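Local atomic coordinates of protection of telomeres protein poz1 (Schizosaccharomyces pombe, PDB entry 5WE0), a protein that binds telomeric DNA and acts as a negative regulator of telomerase and telomere length. Residues Val10-Leu14 with Cys37-Leu41; Ile58-Glu62 with Ile220-Lys224; Phe65-Asp70 with Asn213-Ser217; Tyr93-Ser97 with Lys169-Trp174; Gly147-Trp151 with Met207-Phe212. All blocks are in the same frame, centred on the assembly; numbering follows the deposited sequence.

Contact 1 of 5, residues Val10-Leu14 with Cys37-Leu41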
# COMPACT_ATOMS: atom_id res chain seq x y z
N VAL A 10 17.84 -15.00 1.46
CA VAL A 10 16.46 -15.03 1.98
C VAL A 10 15.54 -14.17 1.10
O VAL A 10 14.40 -14.56 0.80
CB VAL A 10 16.42 -14.57 3.45
CG1 VAL A 10 14.97 -14.47 3.93
CG2 VAL A 10 17.25 -15.51 4.35
N LEU A 11 16.03 -13.01 0.65
CA LEU A 11 15.24 -12.17 -0.26
C LEU A 11 14.90 -12.90 -1.55
O LEU A 11 13.76 -12.84 -2.03
CB LEU A 11 15.99 -10.86 -0.58
CG LEU A 11 15.76 -9.70 0.40
CD1 LEU A 11 16.50 -8.45 -0.04
CD2 LEU A 11 14.28 -9.42 0.59
N ASN A 12 15.88 -13.62 -2.13
CA ASN A 12 15.63 -14.39 -3.35
C ASN A 12 14.60 -15.48 -3.12
O ASN A 12 13.76 -15.74 -4.00
CB ASN A 12 16.93 -15.00 -3.87
CG ASN A 12 17.92 -13.94 -4.30
OD1 ASN A 12 19.09 -13.96 -3.90
ND2 ASN A 12 17.45 -12.99 -5.10
N THR A 13 14.63 -16.12 -1.96
CA THR A 13 13.57 -17.09 -1.65
C THR A 13 12.20 -16.42 -1.56
O THR A 13 11.20 -16.97 -2.06
CB THR A 13 13.92 -17.85 -0.37
OG1 THR A 13 15.07 -18.67 -0.60
CG2 THR A 13 12.72 -18.70 0.11
N LEU A 14 12.11 -15.27 -0.89
CA LEU A 14 10.81 -14.59 -0.79
C LEU A 14 10.27 -14.23 -2.16
O LEU A 14 9.05 -14.31 -2.40
CB LEU A 14 10.91 -13.36 0.11
CG LEU A 14 10.70 -13.62 1.61
CD1 LEU A 14 10.74 -12.31 2.39
CD2 LEU A 14 9.40 -14.38 1.89
N CYS A 37 11.22 -16.25 6.99
CA CYS A 37 12.03 -15.36 6.14
C CYS A 37 11.89 -13.90 6.56
O CYS A 37 12.90 -13.19 6.70
CB CYS A 37 11.63 -15.52 4.68
SG CYS A 37 12.15 -17.08 3.89
N LEU A 38 10.65 -13.42 6.72
CA LEU A 38 10.44 -12.02 7.11
C LEU A 38 11.10 -11.73 8.45
O LEU A 38 11.74 -10.69 8.63
CB LEU A 38 8.94 -11.71 7.21
CG LEU A 38 8.20 -11.68 5.89
CD1 LEU A 38 6.78 -11.42 6.20
CD2 LEU A 38 8.78 -10.57 5.02
N ARG A 39 10.94 -12.65 9.41
CA ARG A 39 11.55 -12.43 10.72
C ARG A 39 13.06 -12.40 10.62
O ARG A 39 13.71 -11.56 11.25
CB ARG A 39 11.09 -13.48 11.72
CG ARG A 39 11.28 -12.99 13.16
CD ARG A 39 11.07 -14.07 14.22
NE ARG A 39 11.02 -13.49 15.57
CZ ARG A 39 12.10 -13.12 16.27
NH1 ARG A 39 13.33 -13.24 15.74
NH2 ARG A 39 11.97 -12.61 17.49
N TYR A 40 13.65 -13.31 9.84
CA TYR A 40 15.10 -13.29 9.70
C TYR A 40 15.58 -11.95 9.15
O TYR A 40 16.55 -11.37 9.67
CB TYR A 40 15.60 -14.43 8.80
CG TYR A 40 17.12 -14.52 8.84
CD1 TYR A 40 17.77 -15.18 9.88
CD2 TYR A 40 17.90 -13.87 7.89
CE1 TYR A 40 19.14 -15.25 9.95
CE2 TYR A 40 19.29 -13.93 7.94
CZ TYR A 40 19.90 -14.62 8.98
OH TYR A 40 21.27 -14.69 9.07
N LEU A 41 14.94 -11.46 8.08
CA LEU A 41 15.32 -10.15 7.56
C LEU A 41 15.05 -9.04 8.56
O LEU A 41 15.83 -8.08 8.65
CB LEU A 41 14.58 -9.87 6.25
CG LEU A 41 14.96 -10.74 5.04
CD1 LEU A 41 14.02 -10.47 3.89
CD2 LEU A 41 16.40 -10.47 4.62
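Val10 holds CG1 opposite its own backbone nitrogen (chi1 175°), which sends that methyl across to Cys37, while the other branch, CG2, turns toward Tyr40. Cys37 CB faces helix 2-18 from the backbone itself; chi1 (-72°) only sets SG beside the backbone N, where it touches Val10 CG1 and, more loosely, Thr13 CG2. There Val10 CG1 sits 3.6 Å from Cys37 CB, and Leu14 comes to the same carbon with its CG at 3.7 Å from Cys37 CB. Two branched side chains thus share one small one. The small residue is consistent with the close backbones: the CA atoms of Val10 and Cys37 are 6.1 Å apart, with the two segments roughly antiparallel, at 149°. Farther along, Val10 CG1 also rests on Leu41 CG, 3.9 Å away. Leu11 and Leu41 lie athwart each other, and their CD2 and CD1 methyls are pressed to 3.5 Å, a tight fit. Leu14 CD1 reaches Leu38 CD2 at 3.7 Å, again crosswise. Val10 CG2 meets the Tyr40 ring at CD2, while the phenol oxygen makes a weak hydrogen bond to Arg6. Met56 of helix 54-64 covers Leu11, Leu14 and Leu38. The helical hairpin of 2-18 and 31-43 is therefore joined here by hydrocarbon and thiol surfaces, so fit of shape and burial of apolar surface, rather than directed bonds, probably hold this pair.

Contact 2 of 5, residues Ile58-Glu62 with Ile220-Lys224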
# COMPACT_ATOMS: atom_id res chain seq x y z
N ILE A 58 5.25 -4.26 -2.96
CA ILE A 58 4.08 -4.63 -3.74
C ILE A 58 3.32 -5.76 -3.07
O ILE A 58 2.09 -5.75 -3.00
CB ILE A 58 4.48 -5.01 -5.19
CG1 ILE A 58 4.88 -3.76 -5.97
CG2 ILE A 58 3.37 -5.75 -5.91
CD1 ILE A 58 5.50 -4.07 -7.32
N ALA A 59 4.06 -6.78 -2.60
CA ALA A 59 3.43 -7.89 -1.91
C ALA A 59 2.76 -7.42 -0.62
O ALA A 59 1.64 -7.84 -0.31
CB ALA A 59 4.47 -8.98 -1.61
N PHE A 60 3.41 -6.51 0.10
CA PHE A 60 2.79 -5.96 1.30
C PHE A 60 1.46 -5.29 0.96
O PHE A 60 0.45 -5.53 1.62
CB PHE A 60 3.69 -4.95 2.00
CG PHE A 60 2.99 -4.26 3.13
CD1 PHE A 60 2.80 -4.92 4.33
CD2 PHE A 60 2.42 -3.01 2.95
CE1 PHE A 60 2.11 -4.30 5.36
CE2 PHE A 60 1.72 -2.40 3.96
CZ PHE A 60 1.56 -3.05 5.17
N ILE A 61 1.46 -4.46 -0.07
CA ILE A 61 0.23 -3.75 -0.46
C ILE A 61 -0.85 -4.74 -0.87
O ILE A 61 -2.02 -4.60 -0.49
CB ILE A 61 0.54 -2.75 -1.60
CG1 ILE A 61 1.43 -1.62 -1.08
CG2 ILE A 61 -0.75 -2.23 -2.23
CD1 ILE A 61 0.82 -0.87 0.13
N GLU A 62 -0.49 -5.76 -1.67
CA GLU A 62 -1.47 -6.77 -2.06
C GLU A 62 -2.02 -7.51 -0.83
O GLU A 62 -3.21 -7.83 -0.77
CB GLU A 62 -0.83 -7.75 -3.04
CG GLU A 62 -0.42 -7.09 -4.38
CD GLU A 62 0.32 -8.04 -5.29
OE1 GLU A 62 1.03 -8.94 -4.77
OE2 GLU A 62 0.19 -7.90 -6.54
N ILE A 220 -1.54 -1.59 -9.12
CA ILE A 220 -0.46 -2.55 -8.91
C ILE A 220 -0.15 -3.30 -10.20
O ILE A 220 1.02 -3.52 -10.53
CB ILE A 220 -0.83 -3.51 -7.76
CG1 ILE A 220 -0.88 -2.74 -6.41
CG2 ILE A 220 0.17 -4.68 -7.69
CD1 ILE A 220 0.48 -2.13 -5.96
N GLN A 221 -1.18 -3.70 -10.94
CA GLN A 221 -0.98 -4.46 -12.17
C GLN A 221 -0.35 -3.58 -13.26
O GLN A 221 0.52 -4.03 -14.02
CB GLN A 221 -2.32 -5.04 -12.65
CG GLN A 221 -2.89 -6.17 -11.74
CD GLN A 221 -1.91 -7.34 -11.52
OE1 GLN A 221 -1.24 -7.43 -10.47
NE2 GLN A 221 -1.82 -8.24 -12.50
N CYS A 222 -0.81 -2.33 -13.36
CA CYS A 222 -0.21 -1.36 -14.27
C CYS A 222 1.26 -1.17 -13.97
O CYS A 222 2.11 -1.24 -14.87
CB CYS A 222 -0.96 -0.03 -14.15
SG CYS A 222 -0.45 1.25 -15.35
N THR A 223 1.58 -0.98 -12.69
CA THR A 223 2.97 -0.79 -12.27
C THR A 223 3.82 -2.01 -12.59
O THR A 223 4.92 -1.88 -13.14
CB THR A 223 3.02 -0.49 -10.77
OG1 THR A 223 2.30 0.71 -10.49
CG2 THR A 223 4.44 -0.32 -10.30
N LYS A 224 3.31 -3.22 -12.28
CA LYS A 224 4.03 -4.46 -12.58
C LYS A 224 4.34 -4.57 -14.06
O LYS A 224 5.45 -4.94 -14.45
CB LYS A 224 3.20 -5.68 -12.17
CG LYS A 224 3.17 -6.05 -10.70
CD LYS A 224 2.45 -7.42 -10.56
CE LYS A 224 2.10 -7.73 -9.12
NZ LYS A 224 1.01 -8.73 -9.00
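Ile58 and Ile220 mark the nearest backbone approach, CA to CA 7.2 Å, between helical segments that run almost antiparallel at 162° with their axes 11.8 Å apart. The two isoleucines reach past one another, each toward the other's helix, and meet through their gamma methyls, Ile58 CG2 to Ile220 CG2 at 3.8 Å. The other branch of Ile220 ends in CD1, which rests 3.9 Å from Ile61 CG2. This joins helix 54-64 to helix 209-230 inside an all-helical domain, consistent with a TRFH-like fold; just beyond helix 209-230, the disulfide Cys113-Cys231 ties the chain back to helix 93-115. Over the apolar layer runs a buried salt bridge. Lys224, extended beyond CG, brings NZ to 2.7 Å from Glu62 OE2 on the syn side of the carboxylate, and its CE brushes Ile58 CG2. The same NZ donates to Gln221 OE1 at 3.0 Å, in the carbonyl plane with a C=O...N angle of 148°. Gln221 is held in turn by NE2 bonding to Glu21 O. The carboxylate has further hydrogen bonds, OE1 with Tyr24 N and OE2 with His23 ND1, which together with Lys224 would probably favour its charged form.

Contact 3 of 5, residues Phe65-Asp70 with Asn213-Ser217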
# COMPACT_ATOMS: atom_id res chain seq x y z
N PHE A 65 -4.18 -4.91 1.73
CA PHE A 65 -5.50 -4.54 1.24
C PHE A 65 -6.23 -5.72 0.62
O PHE A 65 -7.31 -5.53 0.05
CB PHE A 65 -5.41 -3.36 0.26
CG PHE A 65 -4.94 -2.10 0.92
CD1 PHE A 65 -5.78 -1.38 1.75
CD2 PHE A 65 -3.63 -1.68 0.76
CE1 PHE A 65 -5.33 -0.25 2.41
CE2 PHE A 65 -3.18 -0.53 1.40
CZ PHE A 65 -4.03 0.17 2.23
N ASN A 66 -5.66 -6.92 0.72
CA ASN A 66 -6.35 -8.14 0.32
C ASN A 66 -6.79 -8.06 -1.15
O ASN A 66 -7.92 -8.39 -1.52
CB ASN A 66 -7.54 -8.39 1.26
CG ASN A 66 -7.83 -9.89 1.50
OD1 ASN A 66 -7.07 -10.76 1.08
ND2 ASN A 66 -8.92 -10.17 2.21
N LEU A 67 -5.86 -7.59 -2.00
CA LEU A 67 -6.19 -7.33 -3.41
C LEU A 67 -6.57 -8.60 -4.17
O LEU A 67 -7.16 -8.49 -5.25
CB LEU A 67 -5.02 -6.61 -4.11
CG LEU A 67 -4.74 -5.21 -3.56
CD1 LEU A 67 -3.69 -4.47 -4.41
CD2 LEU A 67 -6.04 -4.42 -3.47
N SER A 68 -6.24 -9.78 -3.65
CA SER A 68 -6.65 -11.04 -4.27
C SER A 68 -8.16 -11.23 -4.32
O SER A 68 -8.63 -12.03 -5.14
CB SER A 68 -6.07 -12.24 -3.52
OG SER A 68 -4.74 -12.43 -3.92
N LEU A 69 -8.91 -10.53 -3.46
CA LEU A 69 -10.37 -10.66 -3.39
C LEU A 69 -11.13 -9.61 -4.20
O LEU A 69 -10.66 -8.50 -4.48
CB LEU A 69 -10.88 -10.58 -1.95
CG LEU A 69 -10.74 -11.73 -0.98
CD1 LEU A 69 -11.38 -11.32 0.35
CD2 LEU A 69 -11.50 -12.91 -1.56
N ASP A 70 -12.36 -10.00 -4.55
CA ASP A 70 -13.41 -9.05 -4.93
C ASP A 70 -14.75 -9.53 -4.38
O ASP A 70 -15.53 -10.18 -5.09
CB ASP A 70 -13.48 -8.89 -6.45
CG ASP A 70 -14.29 -7.68 -6.86
OD1 ASP A 70 -15.54 -7.74 -6.75
OD2 ASP A 70 -13.67 -6.67 -7.25
N ASN A 213 -10.69 -0.65 -4.09
CA ASN A 213 -10.08 -1.96 -4.28
C ASN A 213 -9.73 -2.18 -5.75
O ASN A 213 -8.63 -2.65 -6.07
CB ASN A 213 -11.04 -3.05 -3.78
CG ASN A 213 -10.53 -4.44 -4.05
OD1 ASN A 213 -9.63 -4.92 -3.37
ND2 ASN A 213 -11.11 -5.09 -5.04
N SER A 214 -10.65 -1.85 -6.65
CA SER A 214 -10.40 -2.04 -8.08
C SER A 214 -9.28 -1.12 -8.59
O SER A 214 -8.38 -1.56 -9.31
CB SER A 214 -11.69 -1.80 -8.86
OG SER A 214 -11.42 -1.70 -10.24
N VAL A 215 -9.33 0.17 -8.23
CA VAL A 215 -8.30 1.13 -8.63
C VAL A 215 -6.93 0.70 -8.13
O VAL A 215 -5.93 0.78 -8.86
CB VAL A 215 -8.68 2.53 -8.10
CG1 VAL A 215 -7.48 3.44 -8.05
CG2 VAL A 215 -9.80 3.13 -8.93
N LEU A 216 -6.86 0.27 -6.87
CA LEU A 216 -5.58 -0.11 -6.29
C LEU A 216 -5.03 -1.37 -6.94
O LEU A 216 -3.83 -1.47 -7.22
CB LEU A 216 -5.74 -0.31 -4.78
CG LEU A 216 -4.49 -0.65 -3.99
CD1 LEU A 216 -3.42 0.37 -4.29
CD2 LEU A 216 -4.85 -0.65 -2.49
N SER A 217 -5.90 -2.36 -7.17
CA SER A 217 -5.47 -3.55 -7.91
C SER A 217 -4.95 -3.17 -9.29
O SER A 217 -3.90 -3.65 -9.72
CB SER A 217 -6.64 -4.51 -8.05
OG SER A 217 -6.29 -5.48 -9.02
O HOH W 1 -13.66 -4.16 -6.58
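Asn213 and Leu216 of helix 209-230 receive Phe65 and Leu67 from the end of helix 54-64, which closes in a Schellman motif: Asn66, with positive phi, is the C-prime residue, and Leu67 N bonds back to Glu62 O. A type I turn from Asn66 to Leu69 then carries the chain past the helix. Asn213 comes first, its CG set opposite the backbone N (chi1 175°), an orientation that extends the amide toward the turn. ND2 makes a weak, long hydrogen bond to Leu69 O at 3.5 Å. A water accepts from Asn213 ND2 at 3.1 Å and donates to Asp70 OD2, although Asp70 is poorly ordered and that end of the bridge should be read loosely. The other amide atom, OD1, is bonded by Gln87 NE2 and has Leu67 CD2 lying 3.6 Å from it. Three residues on, Leu216 is directed toward the loop. Its CD2 meets the Phe65 ring at CD2, 3.6 Å away, and its CG packs 3.9 Å from Leu67 CD1; both side chains run nearly perpendicular to it. Helices 93-115 and 130-157 close in behind, with Ala99 on Phe65 and Ala144 on Leu216. Ser217 ends the walk: its hydroxyl bonds to His23 NE2, while its backbone offers a surface to the leucine, with Ser217 CA 4.0 Å from Leu67 CD1.

Contact 4 of 5, residues Tyr93-Ser97 with Lys169-Trp174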
# COMPACT_ATOMS: atom_id res chain seq x y z
N TYR A 93 -4.09 3.14 12.40
CA TYR A 93 -3.38 4.33 11.93
C TYR A 93 -1.93 4.02 11.55
O TYR A 93 -1.47 4.41 10.47
CB TYR A 93 -3.41 5.41 13.02
CG TYR A 93 -2.26 6.33 12.95
CD1 TYR A 93 -2.11 7.21 11.85
CD2 TYR A 93 -1.26 6.31 13.94
CE1 TYR A 93 -1.02 8.05 11.75
CE2 TYR A 93 -0.15 7.15 13.84
CZ TYR A 93 -0.04 8.03 12.73
OH TYR A 93 1.03 8.87 12.60
N SER A 94 -1.21 3.33 12.43
CA SER A 94 0.21 3.10 12.21
C SER A 94 0.44 2.22 10.98
O SER A 94 1.28 2.54 10.13
CB SER A 94 0.82 2.47 13.47
OG SER A 94 2.20 2.23 13.29
N LEU A 95 -0.33 1.12 10.86
CA LEU A 95 -0.20 0.23 9.72
C LEU A 95 -0.52 0.95 8.41
O LEU A 95 0.23 0.84 7.43
CB LEU A 95 -1.11 -0.99 9.90
CG LEU A 95 -1.30 -1.94 8.71
CD1 LEU A 95 -0.03 -2.71 8.40
CD2 LEU A 95 -2.48 -2.90 8.94
N ILE A 96 -1.65 1.67 8.37
CA ILE A 96 -2.07 2.32 7.13
C ILE A 96 -1.10 3.43 6.75
O ILE A 96 -0.82 3.66 5.57
CB ILE A 96 -3.51 2.84 7.27
CG1 ILE A 96 -4.51 1.69 7.47
CG2 ILE A 96 -3.87 3.67 6.03
CD1 ILE A 96 -4.46 0.59 6.37
N SER A 97 -0.55 4.13 7.73
CA SER A 97 0.47 5.13 7.44
C SER A 97 1.70 4.49 6.80
O SER A 97 2.28 5.04 5.85
CB SER A 97 0.81 5.88 8.73
OG SER A 97 1.52 7.06 8.46
N LYS A 169 -2.13 13.95 13.40
CA LYS A 169 -0.89 13.47 12.82
C LYS A 169 -1.12 12.85 11.45
O LYS A 169 -0.41 13.16 10.48
CB LYS A 169 -0.25 12.45 13.77
CG LYS A 169 1.13 11.96 13.36
CD LYS A 169 2.01 13.11 12.86
CE LYS A 169 3.35 12.60 12.36
NZ LYS A 169 4.16 13.68 11.70
N PHE A 170 -2.13 11.97 11.34
CA PHE A 170 -2.39 11.30 10.07
C PHE A 170 -2.78 12.30 8.99
O PHE A 170 -2.37 12.15 7.83
CB PHE A 170 -3.51 10.26 10.23
CG PHE A 170 -3.83 9.56 8.94
CD1 PHE A 170 -3.09 8.46 8.54
CD2 PHE A 170 -4.82 10.05 8.11
CE1 PHE A 170 -3.35 7.83 7.34
CE2 PHE A 170 -5.09 9.43 6.92
CZ PHE A 170 -4.35 8.32 6.53
N LEU A 171 -3.55 13.32 9.34
CA LEU A 171 -4.02 14.25 8.32
C LEU A 171 -2.89 15.15 7.82
O LEU A 171 -2.83 15.47 6.63
CB LEU A 171 -5.17 15.09 8.87
CG LEU A 171 -6.47 14.30 8.92
CD1 LEU A 171 -7.57 15.09 9.63
CD2 LEU A 171 -6.88 13.83 7.53
N GLN A 172 -1.97 15.54 8.71
CA GLN A 172 -0.80 16.30 8.29
C GLN A 172 0.10 15.49 7.36
O GLN A 172 0.52 15.99 6.31
CB GLN A 172 -0.03 16.76 9.53
CG GLN A 172 -0.95 17.35 10.58
CD GLN A 172 -0.22 17.83 11.81
OE1 GLN A 172 0.61 17.12 12.37
NE2 GLN A 172 -0.49 19.08 12.22
N ASP A 173 0.37 14.23 7.70
CA ASP A 173 1.26 13.41 6.87
C ASP A 173 0.64 13.08 5.53
O ASP A 173 1.33 13.10 4.50
CB ASP A 173 1.64 12.12 7.59
CG ASP A 173 2.47 12.37 8.84
OD1 ASP A 173 2.59 13.53 9.27
OD2 ASP A 173 2.97 11.37 9.40
N TRP A 174 -0.67 12.79 5.50
CA TRP A 174 -1.26 12.19 4.31
C TRP A 174 -2.52 12.87 3.81
O TRP A 174 -2.89 12.65 2.65
CB TRP A 174 -1.59 10.71 4.57
CG TRP A 174 -0.38 9.93 4.92
CD1 TRP A 174 -0.05 9.43 6.15
CD2 TRP A 174 0.69 9.59 4.04
NE1 TRP A 174 1.17 8.79 6.08
CE2 TRP A 174 1.65 8.88 4.79
CE3 TRP A 174 0.94 9.82 2.68
CZ2 TRP A 174 2.82 8.38 4.23
CZ3 TRP A 174 2.10 9.32 2.12
CH2 TRP A 174 3.04 8.61 2.90
O HOH W 2 0.75 9.38 9.66
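Tyr93 and Phe170 lie flank to flank, their side chains pointing opposite ways. Neither ring covers the other: CD1 of Phe170 comes in at the edge of the tyrosine ring and in its plane, 3.7 Å from Tyr93 CD1. Beyond this the phenol reaches over the second helix, where Tyr93 OH lies 3.2 Å from Lys169 CG. Lys169 bends at chi2 and turns its amine back along its own helix, where NZ forms a salt bridge with Asp173 OD1 at 2.9 Å, on the syn side of the carboxylate. Trp174, one turn on from Phe170, sets its CB over one face of that ring, offset toward the rim, and directs its indole at Ser97. The serine oxygen, opposite the backbone N (chi1 -165°), accepts from Trp174 NE1 at 3.0 Å; the bond is somewhat bent at 148° and its acceptor stands 15° out of the indole plane. A water knits these polar ends together, 3.0 Å from Tyr93 OH and 2.7 Å from Ser97 OG, and it donates to Asp173 OD2. A leucine in place of Trp174 has no N-H to offer, so the Ser97 hydroxyl would probably lose its direct tie to helix 164-174, and a gap is likely to open where the indole lies. The two segments, almost parallel, bring the start of helix 93-115 against the end of helix 164-174. Helix 130-157 backs both, placing Met152 against Ile96 and Phe170, and helix 179-188 packs on Leu171 from its Met182 and Leu185.

Contact 5 of 5, residues Gly147-Trp151 with Met207-Phe212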
# COMPACT_ATOMS: atom_id res chain seq x y z
N GLY A 147 -8.41 7.36 -1.68
CA GLY A 147 -9.36 6.44 -1.08
C GLY A 147 -8.86 5.85 0.23
O GLY A 147 -9.62 5.72 1.18
N ILE A 148 -7.59 5.46 0.27
CA ILE A 148 -7.01 4.90 1.49
C ILE A 148 -7.05 5.92 2.62
O ILE A 148 -7.45 5.61 3.76
CB ILE A 148 -5.58 4.40 1.21
CG1 ILE A 148 -5.59 3.20 0.24
CG2 ILE A 148 -4.84 4.08 2.51
CD1 ILE A 148 -4.24 2.90 -0.43
N CYS A 149 -6.62 7.16 2.33
CA CYS A 149 -6.61 8.22 3.35
C CYS A 149 -8.01 8.54 3.85
O CYS A 149 -8.22 8.78 5.04
CB CYS A 149 -5.99 9.50 2.79
SG CYS A 149 -4.29 9.32 2.29
N ARG A 150 -8.97 8.58 2.94
CA ARG A 150 -10.34 8.89 3.32
C ARG A 150 -10.92 7.78 4.19
O ARG A 150 -11.60 8.05 5.20
CB ARG A 150 -11.17 9.11 2.07
CG ARG A 150 -12.53 9.65 2.38
CD ARG A 150 -12.93 10.68 1.35
NE ARG A 150 -13.96 10.07 0.52
CZ ARG A 150 -14.69 10.70 -0.38
NH1 ARG A 150 -15.62 10.03 -1.05
NH2 ARG A 150 -14.48 11.99 -0.61
N TRP A 151 -10.67 6.52 3.83
CA TRP A 151 -11.23 5.44 4.65
C TRP A 151 -10.53 5.32 6.00
O TRP A 151 -11.19 4.99 6.99
CB TRP A 151 -11.19 4.12 3.87
CG TRP A 151 -12.41 4.04 2.99
CD1 TRP A 151 -12.69 4.79 1.86
CD2 TRP A 151 -13.56 3.22 3.21
NE1 TRP A 151 -13.93 4.45 1.36
CE2 TRP A 151 -14.48 3.49 2.16
CE3 TRP A 151 -13.89 2.26 4.17
CZ2 TRP A 151 -15.70 2.83 2.06
CZ3 TRP A 151 -15.11 1.62 4.08
CH2 TRP A 151 -16.00 1.90 3.03
N MET A 207 -18.98 6.47 -2.19
CA MET A 207 -17.62 6.16 -2.60
C MET A 207 -17.21 4.81 -2.00
O MET A 207 -16.32 4.76 -1.14
CB MET A 207 -16.68 7.29 -2.17
CG MET A 207 -15.44 7.34 -3.03
SD MET A 207 -15.69 8.11 -4.65
CE MET A 207 -16.19 6.71 -5.65
N PRO A 208 -17.83 3.71 -2.43
CA PRO A 208 -17.66 2.44 -1.71
C PRO A 208 -16.25 1.92 -1.83
O PRO A 208 -15.52 2.22 -2.78
CB PRO A 208 -18.67 1.50 -2.39
CG PRO A 208 -18.85 2.09 -3.75
CD PRO A 208 -18.75 3.58 -3.57
N TRP A 209 -15.85 1.11 -0.84
CA TRP A 209 -14.49 0.60 -0.86
C TRP A 209 -14.22 -0.24 -2.10
O TRP A 209 -13.07 -0.30 -2.56
CB TRP A 209 -14.18 -0.22 0.40
CG TRP A 209 -12.80 -0.71 0.31
CD1 TRP A 209 -12.39 -1.99 0.03
CD2 TRP A 209 -11.61 0.09 0.37
NE1 TRP A 209 -11.01 -2.04 -0.05
CE2 TRP A 209 -10.50 -0.78 0.15
CE3 TRP A 209 -11.36 1.44 0.60
CZ2 TRP A 209 -9.17 -0.33 0.17
CZ3 TRP A 209 -10.03 1.89 0.61
CH2 TRP A 209 -8.96 1.00 0.41
N SER A 210 -15.25 -0.87 -2.69
CA SER A 210 -15.02 -1.71 -3.86
C SER A 210 -14.38 -0.93 -5.01
O SER A 210 -13.63 -1.52 -5.79
CB SER A 210 -16.33 -2.33 -4.35
OG SER A 210 -17.24 -1.31 -4.70
N LYS A 211 -14.69 0.36 -5.14
CA LYS A 211 -14.08 1.17 -6.19
C LYS A 211 -12.58 1.33 -5.95
O LYS A 211 -11.78 1.26 -6.89
CB LYS A 211 -14.72 2.55 -6.28
CG LYS A 211 -14.03 3.33 -7.41
CD LYS A 211 -14.24 4.83 -7.50
CE LYS A 211 -13.47 5.40 -8.73
NZ LYS A 211 -13.46 4.52 -9.98
N PHE A 212 -12.18 1.58 -4.70
CA PHE A 212 -10.76 1.76 -4.40
C PHE A 212 -10.02 0.45 -4.42
O PHE A 212 -8.84 0.42 -4.76
CB PHE A 212 -10.59 2.46 -3.07
CG PHE A 212 -11.19 3.81 -3.07
CD1 PHE A 212 -10.69 4.79 -3.91
CD2 PHE A 212 -12.29 4.08 -2.29
CE1 PHE A 212 -11.26 6.04 -3.95
CE2 PHE A 212 -12.87 5.34 -2.32
CZ PHE A 212 -12.35 6.32 -3.15
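Trp151 takes Trp209 edge-on: the six-membered ring of Trp209 points its edge at the face of the Trp151 five-membered ring, in a T-shaped pair with centroids 5.0 Å apart and planes at 66°. With its CG opposite the backbone N (chi1 180°), Trp209 carries CE3 over that face, 3.7 Å from Trp151 CG. Farther along the indole, Trp209 CB makes a CH-pi contact with the Trp151 six-membered ring, 3.9 Å from its centroid. At the pyrrole edge, Trp151 NE1 gives a weak hydrogen bond to Met207 O, 3.5 Å away and near the ring plane. Gly147 fits under Phe212, its CA 3.4 Å from the ring centroid and 11° off the normal, a CH-pi contact; any CB here would run into the ring, so glycine is what lets the helix come so close. Phe212, obliquely placed against Trp151, completes an aromatic cluster. Outside it, Ile148 CG1 touches the far edge of Trp209 at CH2, 4.0 Å off. Arg150 has its NH1 against Met207 CB, buried with no polar partner in the model, while NH2 makes a weak hydrogen bond to the backbone of another protein chain. With an alanine in place of Trp151, a gap would probably open beside Trp209 and Phe212, leaving the Trp209 ring freer to turn and Met207 O without its weak bond. The second shell adds edge-to-face pairs, Phe154 with Trp151 and Trp91 with Trp209. The cluster seats the start of helix 209-230 on helix 130-157, and Ile148 reaches on to Ile96, Leu100 and Leu103 of helix 93-115.

Overall arrangement
From the N terminus, contact 1 closes first, a local hairpin of helices 2-18 and 31-43 that ends before any other contact opens. Contact 2 then opens on helix 54-64 and closes only on helix 209-230, enclosing the other three. Contact 3, about 10 Å from it between centres, nests inside and in turn encloses contacts 4 and 5. These last two cross: helix 93-115 opens contact 4, helix 130-157 opens contact 5, and helices 164-174 and 209-230 close them in that order. Helix 209-230 thus serves contacts 2, 3 and 5, and Phe65 of contact 3 touches both Ile96 of contact 4 and Ile148 of contact 5.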